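PDB 5LG5: allantoin racemase from Pseudomonas fluorescens, which interconverts the two enantiomers of allantoin as a racemase of the HyuE family, and probably also acts on other 5-monosubstituted hydantoins. Local coordinates for residues Met183-Asp187 against Val199-Thr203; Glu174-Leu178 against Val196-Asp200. All blocks are in the same frame, centred on the assembly; numbering follows the deposited sequence.

Contact 1: residues Met183-Asp187 against Val199-Thr203; sequences MAGLD and VDGVT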
# COMPACT_ATOMS: atom_id res chain seq x y z
N MET E 183 7.42 7.64 -29.86
CA MET E 183 6.70 6.46 -30.33
C MET E 183 5.34 6.83 -30.90
O MET E 183 4.59 5.97 -31.38
CB MET E 183 6.53 5.44 -29.21
CG MET E 183 7.79 4.67 -28.86
SD MET E 183 7.43 3.51 -27.53
CE MET E 183 9.08 2.95 -27.08
N ALA E 184 5.00 8.12 -30.85
CA ALA E 184 3.69 8.58 -31.33
C ALA E 184 3.35 8.00 -32.70
O ALA E 184 4.19 8.00 -33.60
CB ALA E 184 3.63 10.11 -31.36
N GLY E 185 2.14 7.44 -32.82
CA GLY E 185 1.61 6.96 -34.09
C GLY E 185 1.88 5.50 -34.37
O GLY E 185 1.38 4.94 -35.35
N LEU E 186 2.60 4.86 -33.46
CA LEU E 186 3.11 3.53 -33.70
C LEU E 186 2.14 2.48 -33.14
O LEU E 186 2.36 1.27 -33.26
CB LEU E 186 4.50 3.38 -33.08
CG LEU E 186 5.72 3.31 -34.01
CD1 LEU E 186 5.58 4.22 -35.22
CD2 LEU E 186 6.99 3.64 -33.24
N ASP E 187 1.05 2.97 -32.54
CA ASP E 187 0.15 2.10 -31.79
C ASP E 187 -0.54 1.09 -32.67
O ASP E 187 -0.70 -0.07 -32.30
CB ASP E 187 -0.94 2.88 -31.07
CG ASP E 187 -1.33 4.17 -31.77
OD1 ASP E 187 -0.47 4.87 -32.36
OD2 ASP E 187 -2.55 4.43 -31.80
N VAL E 199 -2.38 2.27 -26.53
CA VAL E 199 -2.68 3.68 -26.33
C VAL E 199 -1.45 4.53 -26.62
O VAL E 199 -0.36 4.25 -26.14
CB VAL E 199 -3.21 3.95 -24.91
CG1 VAL E 199 -3.57 5.42 -24.77
CG2 VAL E 199 -4.43 3.09 -24.65
N ASP E 200 -1.64 5.54 -27.46
CA ASP E 200 -0.63 6.53 -27.76
C ASP E 200 -0.91 7.73 -26.86
O ASP E 200 -1.94 8.40 -27.03
CB ASP E 200 -0.72 6.95 -29.24
CG ASP E 200 0.37 7.95 -29.65
OD1 ASP E 200 1.14 8.43 -28.79
OD2 ASP E 200 0.41 8.30 -30.85
N GLY E 201 -0.01 7.98 -25.91
CA GLY E 201 -0.18 9.06 -24.95
C GLY E 201 -0.38 10.40 -25.62
O GLY E 201 -1.07 11.28 -25.11
N VAL E 202 0.25 10.59 -26.77
CA VAL E 202 0.08 11.85 -27.47
C VAL E 202 -1.37 12.10 -27.89
O VAL E 202 -1.94 13.15 -27.59
CB VAL E 202 0.99 11.93 -28.69
CG1 VAL E 202 0.62 13.16 -29.54
CG2 VAL E 202 2.44 11.99 -28.24
N THR E 203 -1.97 11.13 -28.58
CA THR E 203 -3.33 11.31 -29.05
C THR E 203 -4.32 11.19 -27.92
O THR E 203 -5.35 11.85 -27.91
CB THR E 203 -3.69 10.33 -30.18
OG1 THR E 203 -3.42 8.99 -29.75
CG2 THR E 203 -2.88 10.66 -31.44
O HOH W 1 -4.02 7.13 -31.59
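The carboxylate of Asp200 lies over the backbone of Ala184 and Gly185. Asp200 OD2 accepts a hydrogen bond from Gly185 N at 2.8 Å and sits 3.3 Å from Ala184 CA. The other oxygen, Asp200 OD1, accepts a capping hydrogen bond from Val202 N at 3.1 Å. Asp200 is thus the N-cap of helix 201-214, and one side chain ties the start of that helix to the loop after strand 175-179. The loop makes a type II beta turn from Met183 to Leu186, closed by Leu186 N to Met183 O at 3.1 Å. Gly185 has phi 92° there, where a side chain would be jammed against the carbonyl of Ala184. Ala184 CB adds an apolar contact to Val202 CG2 at 3.8 Å, and Gln21 and Ile18 of helix 12-25 border this pair. Asp187 OD1 is 3.8 Å from Asp200 OD2, two like charges close together. A water donates to Asp187 OD2 at 3.1 Å and also hydrogen-bonds Thr203 OG1 at 2.7 Å.

Contact 2: residues Glu174-Leu178 against Val196-Asp200; sequences EVICL and VPVVD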
# COMPACT_ATOMS: atom_id res chain seq x y z
N GLU E 174 -3.30 -6.11 -20.48
CA GLU E 174 -4.42 -6.26 -21.39
C GLU E 174 -4.43 -5.11 -22.36
O GLU E 174 -5.12 -5.14 -23.38
CB GLU E 174 -5.72 -6.33 -20.60
CG GLU E 174 -5.70 -7.46 -19.59
CD GLU E 174 -7.01 -7.66 -18.91
OE1 GLU E 174 -7.95 -6.88 -19.20
OE2 GLU E 174 -7.11 -8.60 -18.08
N VAL E 175 -3.66 -4.09 -22.02
CA VAL E 175 -3.51 -2.91 -22.85
C VAL E 175 -2.06 -2.49 -22.85
O VAL E 175 -1.37 -2.62 -21.83
CB VAL E 175 -4.39 -1.74 -22.35
CG1 VAL E 175 -4.25 -0.51 -23.26
CG2 VAL E 175 -5.86 -2.16 -22.25
N ILE E 176 -1.59 -2.01 -23.99
CA ILE E 176 -0.23 -1.52 -24.08
C ILE E 176 -0.23 -0.01 -24.19
O ILE E 176 -1.00 0.55 -24.97
CB ILE E 176 0.52 -2.09 -25.29
CG1 ILE E 176 0.54 -3.63 -25.21
CG2 ILE E 176 1.91 -1.53 -25.34
CD1 ILE E 176 1.37 -4.19 -24.06
N CYS E 177 0.59 0.65 -23.39
CA CYS E 177 0.84 2.08 -23.56
C CYS E 177 2.21 2.31 -24.18
O CYS E 177 3.19 1.73 -23.74
CB CYS E 177 0.77 2.82 -22.21
SG CYS E 177 -0.84 2.79 -21.39
N LEU E 178 2.26 3.15 -25.21
CA LEU E 178 3.54 3.62 -25.73
C LEU E 178 4.24 4.43 -24.65
O LEU E 178 3.62 5.29 -24.02
CB LEU E 178 3.31 4.48 -26.97
CG LEU E 178 2.58 3.71 -28.08
CD1 LEU E 178 2.53 4.53 -29.37
CD2 LEU E 178 3.24 2.37 -28.32
N VAL E 196 -4.15 -6.52 -28.77
CA VAL E 196 -4.72 -5.77 -27.64
C VAL E 196 -4.77 -4.27 -27.95
O VAL E 196 -4.07 -3.81 -28.85
CB VAL E 196 -3.93 -6.04 -26.32
CG1 VAL E 196 -3.81 -7.52 -26.08
CG2 VAL E 196 -2.55 -5.39 -26.38
N PRO E 197 -5.62 -3.50 -27.24
CA PRO E 197 -5.62 -2.05 -27.48
C PRO E 197 -4.27 -1.43 -27.14
O PRO E 197 -3.65 -1.81 -26.15
CB PRO E 197 -6.67 -1.52 -26.49
CG PRO E 197 -7.53 -2.71 -26.15
CD PRO E 197 -6.60 -3.89 -26.21
N VAL E 198 -3.80 -0.50 -27.97
CA VAL E 198 -2.54 0.17 -27.70
C VAL E 198 -2.83 1.65 -27.61
O VAL E 198 -3.46 2.22 -28.49
CB VAL E 198 -1.49 -0.09 -28.79
CG1 VAL E 198 -0.18 0.59 -28.43
CG2 VAL E 198 -1.27 -1.58 -28.97
N VAL E 199 -2.38 2.27 -26.53
CA VAL E 199 -2.68 3.68 -26.33
C VAL E 199 -1.45 4.53 -26.62
O VAL E 199 -0.36 4.25 -26.14
CB VAL E 199 -3.21 3.95 -24.91
CG1 VAL E 199 -3.57 5.42 -24.77
CG2 VAL E 199 -4.43 3.09 -24.65
N ASP E 200 -1.64 5.54 -27.46
CA ASP E 200 -0.63 6.53 -27.76
C ASP E 200 -0.91 7.73 -26.86
O ASP E 200 -1.94 8.40 -27.03
CB ASP E 200 -0.72 6.95 -29.24
CG ASP E 200 0.37 7.95 -29.65
OD1 ASP E 200 1.14 8.43 -28.79
OD2 ASP E 200 0.41 8.30 -30.85
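Three backbone hydrogen bonds join the two segments as parallel strands. Ile176 N donates to Pro197 O at 3.0 Å. Val199 N donates to Ile176 O at 2.7 Å, and Leu178 N donates to Val199 O at 3.0 Å. Ile176 therefore bonds on both sides of its partner Val198, to Pro197 and Val199, as a parallel bridge requires. CA-H...O contacts support the pairing, such as Val198 CA to Ile176 O at 3.2 Å.

The apolar contacts fall on both faces of the sheet. Ile176 and Val198 share one face, with Ile176 CB 4.1 Å from Val198 CG2. Ile176 CG1 also meets Val196 CG2 at 3.7 Å, and Leu178 CD2 meets Val198 CG1 at 3.9 Å. Cys177 and Val199 share the other face. There Val175 CG1 packs on Val199 CG2 at 3.9 Å, and Cys177 SG is 4.4 Å from Val199 CB.

Polar ends turn to outside partners. Glu174 binds Thr224 of the second subunit and His108 N of its own chain. Asp200 bonds Gly185 and Val202.

The pairing closes a right-handed beta-alpha-beta crossover through helix 187-194. Strand 175-179 has strand 110-114 as its other neighbour, and strand 198-199 forms one edge, within this chain, of a four-stranded parallel sheet. Helices 153-171 and 187-194 cover the Ile176 and Val198 face. Helix 95-103 covers the Cys177 and Val199 face.

How the contacts relate
Contacts 1 and 2 lie about 9 Å apart, centre to centre, on the same side of the chain's centre. The order along the chain is strand 175-179, the turn at 183-186, helix 187-194, strand 198-199 and helix 201-214. Contact 2 pairs the strands of the beta-alpha-beta unit, in one of the chain's two parallel sheets. Contact 1 lies beyond their C-terminal ends and joins the unit's first loop to the N-terminus of helix 201-214. They share Val199 and Asp200, where strand gives way to helix. They also touch directly: Leu178 CD1 is 3.2 Å from Met183 O, and Asp187 CB is 3.6 Å from Val198 CG1. Both reach the second subunit, so this region is also part of a subunit interface.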